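Local coordinates for protein putative TetR transcriptional regulator (Rhodococcus sp., PDB 2I10) that probably binds DNA through an N-terminal helix-turn-helix and regulates transcription as a TetR-family protein, at the interface of chains A and B. Sequence-based numbering; all coordinates share one arbitrary frame. Chains: chain A/B, Putative TetR transcriptional regulator.

Contact 1: the interface of chains A and B. Residues chain A 109-110, 173; chain B 104-106, 110-111, 114, 173, 176.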
loop_
_atom_site.group_PDB
_atom_site.type_symbol
_atom_site.label_atom_id
_atom_site.label_comp_id
_atom_site.label_asym_id
_atom_site.label_seq_id
_atom_site.Cartn_x
_atom_site.Cartn_y
_atom_site.Cartn_z
ATOM N N THR A 109 -1.933 4.349 -4.819
ATOM C CA THR A 109 -0.768 3.496 -4.559
ATOM C C THR A 109 -0.719 2.289 -5.512
ATOM O O THR A 109 0.325 1.615 -5.648
ATOM C CB THR A 109 -0.763 2.961 -3.065
ATOM O OG1 THR A 109 -2.058 2.452 -2.724
ATOM C CG2 THR A 109 -0.361 4.028 -2.053
ATOM N N VAL A 110 -1.862 1.974 -6.124
ATOM C CA VAL A 110 -1.969 0.789 -6.984
ATOM C C VAL A 110 -2.697 1.140 -8.274
ATOM O O VAL A 110 -3.408 2.143 -8.335
ATOM C CB VAL A 110 -2.713 -0.421 -6.302
ATOM C CG1 VAL A 110 -1.859 -1.051 -5.215
ATOM C CG2 VAL A 110 -4.087 -0.001 -5.780
ATOM N N VAL A 173 0.010 4.427 2.997
ATOM C CA VAL A 173 -1.141 3.613 3.459
ATOM C C VAL A 173 -1.433 3.824 4.958
ATOM O O VAL A 173 -2.596 4.064 5.320
ATOM C CB VAL A 173 -0.938 2.089 3.171
ATOM C CG1 VAL A 173 -2.155 1.257 3.624
ATOM C CG2 VAL A 173 -0.651 1.826 1.694
ATOM N N PRO B 104 -3.088 -7.471 -8.591
ATOM C CA PRO B 104 -2.960 -6.022 -8.883
ATOM C C PRO B 104 -3.691 -5.039 -7.955
ATOM O O PRO B 104 -3.489 -3.842 -8.083
ATOM C CB PRO B 104 -3.524 -5.897 -10.304
ATOM C CG PRO B 104 -4.593 -6.948 -10.363
ATOM C CD PRO B 104 -4.104 -8.104 -9.461
ATOM N N PHE B 105 -4.544 -5.531 -7.062
ATOM C CA PHE B 105 -5.308 -4.659 -6.155
ATOM C C PHE B 105 -4.541 -4.294 -4.866
ATOM O O PHE B 105 -4.869 -3.319 -4.168
ATOM C CB PHE B 105 -6.658 -5.319 -5.786
ATOM C CG PHE B 105 -7.597 -5.464 -6.948
ATOM C CD1 PHE B 105 -7.724 -6.679 -7.604
ATOM C CD2 PHE B 105 -8.330 -4.372 -7.400
ATOM C CE1 PHE B 105 -8.576 -6.813 -8.671
ATOM C CE2 PHE B 105 -9.184 -4.492 -8.486
ATOM C CZ PHE B 105 -9.307 -5.720 -9.123
ATOM N N GLY B 106 -3.534 -5.097 -4.533
ATOM C CA GLY B 106 -2.905 -4.999 -3.244
ATOM C C GLY B 106 -3.875 -5.668 -2.274
ATOM O O GLY B 106 -4.921 -6.213 -2.697
ATOM N N VAL B 110 -4.773 -1.742 1.724
ATOM C CA VAL B 110 -4.310 -0.887 0.637
ATOM C C VAL B 110 -5.535 -0.352 -0.142
ATOM O O VAL B 110 -5.699 0.855 -0.281
ATOM C CB VAL B 110 -3.287 -1.602 -0.293
ATOM C CG1 VAL B 110 -3.120 -0.843 -1.615
ATOM C CG2 VAL B 110 -1.911 -1.768 0.427
ATOM N N GLN B 111 -6.406 -1.253 -0.595
ATOM C CA GLN B 111 -7.662 -0.891 -1.287
ATOM C C GLN B 111 -8.569 0.094 -0.512
ATOM O O GLN B 111 -9.079 1.088 -1.100
ATOM C CB GLN B 111 -8.427 -2.177 -1.648
ATOM C CG GLN B 111 -7.838 -2.886 -2.860
ATOM C CD GLN B 111 -8.005 -2.045 -4.141
ATOM O OE1 GLN B 111 -9.102 -1.533 -4.407
ATOM N NE2 GLN B 111 -6.919 -1.907 -4.939
ATOM N N LEU B 114 -7.687 3.908 -0.592
ATOM C CA LEU B 114 -7.874 4.705 -1.818
ATOM C C LEU B 114 -9.142 5.593 -1.707
ATOM O O LEU B 114 -10.136 5.200 -1.070
ATOM C CB LEU B 114 -7.930 3.785 -3.059
ATOM C CG LEU B 114 -6.777 2.801 -3.366
ATOM C CD1 LEU B 114 -7.242 1.628 -4.258
ATOM C CD2 LEU B 114 -5.545 3.455 -3.992
ATOM N N VAL B 173 1.849 -3.174 -1.826
ATOM C CA VAL B 173 1.769 -2.217 -2.941
ATOM C C VAL B 173 2.780 -2.559 -4.064
ATOM O O VAL B 173 2.424 -2.589 -5.229
ATOM C CB VAL B 173 1.965 -0.740 -2.454
ATOM C CG1 VAL B 173 2.295 0.202 -3.685
ATOM C CG2 VAL B 173 0.724 -0.287 -1.725
ATOM N N ALA B 176 1.646 -5.759 -5.868
ATOM C CA ALA B 176 0.503 -5.438 -6.680
ATOM C C ALA B 176 0.892 -4.750 -7.999
ATOM O O ALA B 176 0.191 -4.909 -9.011
ATOM C CB ALA B 176 -0.498 -4.539 -5.892
#
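As modelled, A:Val110, in a poorly ordered loop with A:Thr109, has CG1 anti to its carbonyl carbon (chi1 -72°) and splays its two methyls toward different parts of chain B, and B:Val110, whose CG1 lies anti to the backbone N (chi1 164°), turns a methyl to meet it. The valine CG1 atoms touch at 3.8 Å, the side chains crossing obliquely, while B:Ala176 CB closes on A:Val110 CG1 from the helix 157-177. The other methyl, A:Val110 CG2, faces B:Leu114 CD1 at 3.9 Å and B:Gln111 NE2 at 3.5 Å. That amide is engaged within chain B: B:Gln111 NE2 donates to B:Phe105 O over 2.6 Å, nearly straight (167° at H) and on a lone pair in the carbonyl plane, tying the short helix 108-112 to the preceding loop. An alanine in place of B:Gln111 would probably leave the B:Phe105 carbonyl without this donor and open a gap beside the A:Val110 methyl. The preceding residue, A:Thr109, rests its CB against B:Val173 CG2 at 3.8 Å and turns its hydroxyl OG1 toward methyls of B:Val110 and B:Leu114. The patch adds an apolar margin to what is probably the TetR-type dimer interface, seating a loop of one chain on the other.

Contact 2: the interface of chains A and B. Residues chain A 159-160, 162-163; chain B 183, 186-187, 190.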
loop_
_atom_site.group_PDB
_atom_site.type_symbol
_atom_site.label_atom_id
_atom_site.label_comp_id
_atom_site.label_asym_id
_atom_site.label_seq_id
_atom_site.Cartn_x
_atom_site.Cartn_y
_atom_site.Cartn_z
ATOM N N ALA A 159 17.598 -4.073 -4.827
ATOM C CA ALA A 159 16.750 -4.474 -3.688
ATOM C C ALA A 159 16.571 -3.321 -2.720
ATOM O O ALA A 159 15.481 -3.152 -2.176
ATOM C CB ALA A 159 17.308 -5.668 -2.956
ATOM N N LEU A 160 17.626 -2.539 -2.513
ATOM C CA LEU A 160 17.539 -1.385 -1.645
ATOM C C LEU A 160 16.565 -0.296 -2.155
ATOM O O LEU A 160 15.836 0.284 -1.346
ATOM C CB LEU A 160 18.928 -0.816 -1.351
ATOM C CG LEU A 160 19.060 0.235 -0.238
ATOM C CD1 LEU A 160 18.627 -0.310 1.083
ATOM C CD2 LEU A 160 20.483 0.737 -0.136
ATOM N N ARG A 162 13.918 -0.918 -4.218
ATOM C CA ARG A 162 12.630 -1.556 -3.992
ATOM C C ARG A 162 12.187 -1.422 -2.534
ATOM O O ARG A 162 11.045 -1.167 -2.277
ATOM C CB ARG A 162 12.664 -3.039 -4.374
ATOM C CG ARG A 162 11.300 -3.714 -4.327
ATOM C CD ARG A 162 10.368 -3.158 -5.380
ATOM N NE ARG A 162 10.881 -3.422 -6.717
ATOM C CZ ARG A 162 10.324 -3.002 -7.850
ATOM N NH1 ARG A 162 9.210 -2.288 -7.850
ATOM N NH2 ARG A 162 10.895 -3.300 -8.999
ATOM N N TYR A 163 13.097 -1.598 -1.589
ATOM C CA TYR A 163 12.748 -1.378 -0.184
ATOM C C TYR A 163 12.241 0.067 0.047
ATOM O O TYR A 163 11.237 0.290 0.708
ATOM C CB TYR A 163 13.923 -1.714 0.764
ATOM C CG TYR A 163 13.698 -1.058 2.117
ATOM C CD1 TYR A 163 12.805 -1.635 3.045
ATOM C CD2 TYR A 163 14.290 0.196 2.423
ATOM C CE1 TYR A 163 12.549 -1.028 4.259
ATOM C CE2 TYR A 163 14.018 0.831 3.633
ATOM C CZ TYR A 163 13.150 0.207 4.541
ATOM O OH TYR A 163 12.887 0.768 5.753
ATOM N N GLU B 183 13.334 -9.970 -5.887
ATOM C CA GLU B 183 13.615 -8.605 -5.488
ATOM C C GLU B 183 12.763 -8.171 -4.274
ATOM O O GLU B 183 13.262 -7.494 -3.356
ATOM C CB GLU B 183 13.343 -7.697 -6.667
ATOM C CG GLU B 183 13.698 -6.265 -6.455
ATOM C CD GLU B 183 13.689 -5.494 -7.755
ATOM O OE1 GLU B 183 14.254 -5.990 -8.739
ATOM O OE2 GLU B 183 13.132 -4.384 -7.781
ATOM N N ALA B 186 14.057 -9.891 -1.179
ATOM C CA ALA B 186 15.249 -9.174 -0.721
ATOM C C ALA B 186 14.847 -7.884 0.013
ATOM O O ALA B 186 15.361 -7.602 1.085
ATOM C CB ALA B 186 16.239 -8.899 -1.878
ATOM N N ALA B 187 13.878 -7.149 -0.510
ATOM C CA ALA B 187 13.369 -5.965 0.164
ATOM C C ALA B 187 12.774 -6.248 1.559
ATOM O O ALA B 187 12.976 -5.441 2.487
ATOM C CB ALA B 187 12.344 -5.243 -0.707
ATOM N N LEU B 190 15.621 -6.838 3.986
ATOM C CA LEU B 190 16.135 -5.522 4.420
ATOM C C LEU B 190 15.181 -4.822 5.392
ATOM O O LEU B 190 15.611 -4.198 6.373
ATOM C CB LEU B 190 16.371 -4.627 3.207
ATOM C CG LEU B 190 17.457 -5.018 2.213
ATOM C CD1 LEU B 190 17.328 -4.156 0.968
ATOM C CD2 LEU B 190 18.816 -4.838 2.851
#
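A:Ala159 and B:Ala186 meet methyl to methyl, CB to CB at 3.6 Å, where helix 157-176 of chain A packs on helix 181-192 of chain B. Both helices belong to the C-terminal region of this TetR-family protein, the part through which such regulators commonly dimerise. Small side chains let the two backbones come close: the methyl CB of B:Ala187 lies against the backbone of A:Tyr163, 3.9 Å from CA. B:Leu190 reaches in, its CD1 touching A:Leu160 CA at 3.8 Å, and the two leucine side chains cross at about a right angle.

Outward from this core the contact becomes charged. A:Arg162, which also lines the p-nitrophenol site, starts with CG anti to the backbone N (chi1 -173°), then bends at chi2 and chi3, presenting the NE side of its guanidinium to B:Glu183. A:Arg162 NE and NH2 both bond to one carboxylate oxygen, B:Glu183 OE2, at 2.7 and 2.8 Å, forming a side-on salt bridge. OE2 lies near the guanidinium plane, but both nitrogens approach it from one face of the carboxylate, NE tilted on the anti side and NH2 from above. The flat groups are turned 32° apart, and the paired grip would restrict rotation of the guanidinium.

Contact 3: the interface of chains A and B. Residues chain A 166, 169-171, 174, 187; chain B 162-163, 166, 169-170.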
loop_
_atom_site.group_PDB
_atom_site.type_symbol
_atom_site.label_atom_id
_atom_site.label_comp_id
_atom_site.label_asym_id
_atom_site.label_seq_id
_atom_site.Cartn_x
_atom_site.Cartn_y
_atom_site.Cartn_z
ATOM N N ALA A 166 8.719 0.559 -1.143
ATOM C CA ALA A 166 7.788 -0.070 -0.200
ATOM C C ALA A 166 7.585 0.819 1.028
ATOM O O ALA A 166 6.457 1.048 1.451
ATOM C CB ALA A 166 8.345 -1.455 0.199
ATOM N N TYR A 169 5.432 3.966 0.079
ATOM C CA TYR A 169 4.025 3.642 -0.130
ATOM C C TYR A 169 3.352 3.106 1.154
ATOM O O TYR A 169 2.174 3.353 1.391
ATOM C CB TYR A 169 3.879 2.624 -1.254
ATOM C CG TYR A 169 4.221 3.156 -2.631
ATOM C CD1 TYR A 169 3.398 4.097 -3.280
ATOM C CD2 TYR A 169 5.316 2.681 -3.309
ATOM C CE1 TYR A 169 3.695 4.553 -4.590
ATOM C CE2 TYR A 169 5.650 3.143 -4.602
ATOM C CZ TYR A 169 4.839 4.077 -5.231
ATOM O OH TYR A 169 5.192 4.487 -6.526
ATOM N N GLY A 170 4.106 2.396 1.985
ATOM C CA GLY A 170 3.526 1.792 3.213
ATOM C C GLY A 170 3.229 2.894 4.198
ATOM O O GLY A 170 2.184 2.914 4.830
ATOM N N LEU A 171 4.138 3.863 4.297
ATOM C CA LEU A 171 3.899 5.014 5.170
ATOM C C LEU A 171 2.690 5.791 4.665
ATOM O O LEU A 171 1.942 6.375 5.435
ATOM C CB LEU A 171 5.141 5.940 5.232
ATOM C CG LEU A 171 6.387 5.416 5.955
ATOM C CD1 LEU A 171 7.670 6.215 5.584
ATOM C CD2 LEU A 171 6.209 5.303 7.480
ATOM N N GLU A 174 -0.395 3.782 5.812
ATOM C CA GLU A 174 -0.575 4.038 7.246
ATOM C C GLU A 174 -1.194 5.368 7.513
ATOM O O GLU A 174 -2.118 5.464 8.312
ATOM C CB GLU A 174 0.731 3.933 8.065
ATOM C CG GLU A 174 0.975 2.586 8.673
ATOM C CD GLU A 174 -0.302 2.016 9.391
ATOM O OE1 GLU A 174 -0.795 1.022 8.920
ATOM O OE2 GLU A 174 -0.825 2.608 10.367
ATOM N N ALA A 187 8.451 6.273 12.546
ATOM C CA ALA A 187 8.528 5.167 11.590
ATOM C C ALA A 187 9.368 5.498 10.360
ATOM O O ALA A 187 10.119 4.635 9.914
ATOM C CB ALA A 187 7.141 4.689 11.170
ATOM N N ARG B 162 4.416 0.488 14.227
ATOM C CA ARG B 162 3.932 1.285 13.105
ATOM C C ARG B 162 4.833 1.072 11.902
ATOM O O ARG B 162 4.369 0.940 10.784
ATOM C CB ARG B 162 3.879 2.776 13.523
ATOM C CG ARG B 162 3.089 3.713 12.587
ATOM C CD ARG B 162 1.593 3.312 12.471
ATOM N NE ARG B 162 0.881 3.494 13.731
ATOM C CZ ARG B 162 -0.415 3.257 13.940
ATOM N NH1 ARG B 162 -1.192 2.776 12.968
ATOM N NH2 ARG B 162 -0.922 3.475 15.143
ATOM N N TYR B 163 6.129 1.013 12.118
ATOM C CA TYR B 163 7.000 0.772 10.991
ATOM C C TYR B 163 6.720 -0.596 10.355
ATOM O O TYR B 163 6.702 -0.701 9.142
ATOM C CB TYR B 163 8.467 0.870 11.380
ATOM C CG TYR B 163 9.343 0.156 10.390
ATOM C CD1 TYR B 163 9.749 0.782 9.212
ATOM C CD2 TYR B 163 9.745 -1.150 10.621
ATOM C CE1 TYR B 163 10.536 0.108 8.305
ATOM C CE2 TYR B 163 10.507 -1.834 9.697
ATOM C CZ TYR B 163 10.912 -1.189 8.549
ATOM O OH TYR B 163 11.723 -1.866 7.633
ATOM N N ALA B 166 3.601 -0.330 8.215
ATOM C CA ALA B 166 4.037 0.363 6.979
ATOM C C ALA B 166 4.819 -0.568 6.053
ATOM O O ALA B 166 4.547 -0.640 4.846
ATOM C CB ALA B 166 4.860 1.615 7.350
ATOM N N TYR B 169 2.271 -3.218 4.310
ATOM C CA TYR B 169 1.423 -2.591 3.309
ATOM C C TYR B 169 2.247 -2.113 2.108
ATOM O O TYR B 169 1.802 -2.225 0.991
ATOM C CB TYR B 169 0.677 -1.437 3.927
ATOM C CG TYR B 169 -0.244 -1.869 5.032
ATOM C CD1 TYR B 169 -1.203 -2.870 4.819
ATOM C CD2 TYR B 169 -0.158 -1.293 6.298
ATOM C CE1 TYR B 169 -2.068 -3.269 5.856
ATOM C CE2 TYR B 169 -1.025 -1.700 7.338
ATOM C CZ TYR B 169 -1.957 -2.683 7.110
ATOM O OH TYR B 169 -2.838 -3.056 8.127
ATOM N N GLY B 170 3.452 -1.602 2.357
ATOM C CA GLY B 170 4.349 -1.147 1.256
ATOM C C GLY B 170 4.807 -2.286 0.382
ATOM O O GLY B 170 4.847 -2.160 -0.873
#
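B:Arg162 NH1 donates to the carboxylate oxygen A:Glu174 OE2 over 2.6 Å, a salt bridge bent to 153° at H. The oxygen is met on its syn side, tilted from the carboxylate plane, while remaining close to the plane of the guanidinium. Bends at chi2 and chi3 of B:Arg162 carry NH1 round to this acid; its aliphatic part follows, with CD 3.8 Å from A:Glu174 CD. The acid side chain is itself bent at chi2 (-47°), which swings the carboxylate round to face B:Arg162. Its other oxygen, A:Glu174 OE1, lies near B:Tyr169 CE2, raised from the ring plane, with the carboxylate and ring planes 22° apart.

Beside this charged pair the two helices come together with little side chain between them. A:Gly170 and B:Gly170 face one another across the two-fold interface, CA to CA at 3.6 Å, and A:Ala166 CA lies 3.9 Å from B:Gly170 CA. The methyl of B:Ala166 fits against the chain A backbone and touches A:Leu171 CD2 at 3.9 Å. Toward the start of helix 157-177 of chain B, A:Ala187 packs on B:Tyr163, the two-fold twin of a pairing in contact 2, bringing a second helix of chain A into the contact. The site thus lies where helix 157-176 of chain A crosses helix 157-177 of chain B, near the middle of each, with helix 181-192 of chain A flanking the crossing.

Contact 3 lies between, though offset from, the other two: the centre of its C-alpha atoms is about 12 Å from that of contact 1 and 14 Å from that of contact 2, which are about 18 Å apart. Helix 157-176 of chain A runs through all three; its chain B counterpart serves contacts 1 and 3. Helix 181-192 enters from chain B in contact 2 and from chain A in contact 3. A:Arg162 meets B:Glu183 in contact 2 and B:Arg162 meets A:Glu174 in contact 3; by symmetry each arginine would face both acids. This largely helical interface suits a TetR-type dimer holding two DNA-binding domains.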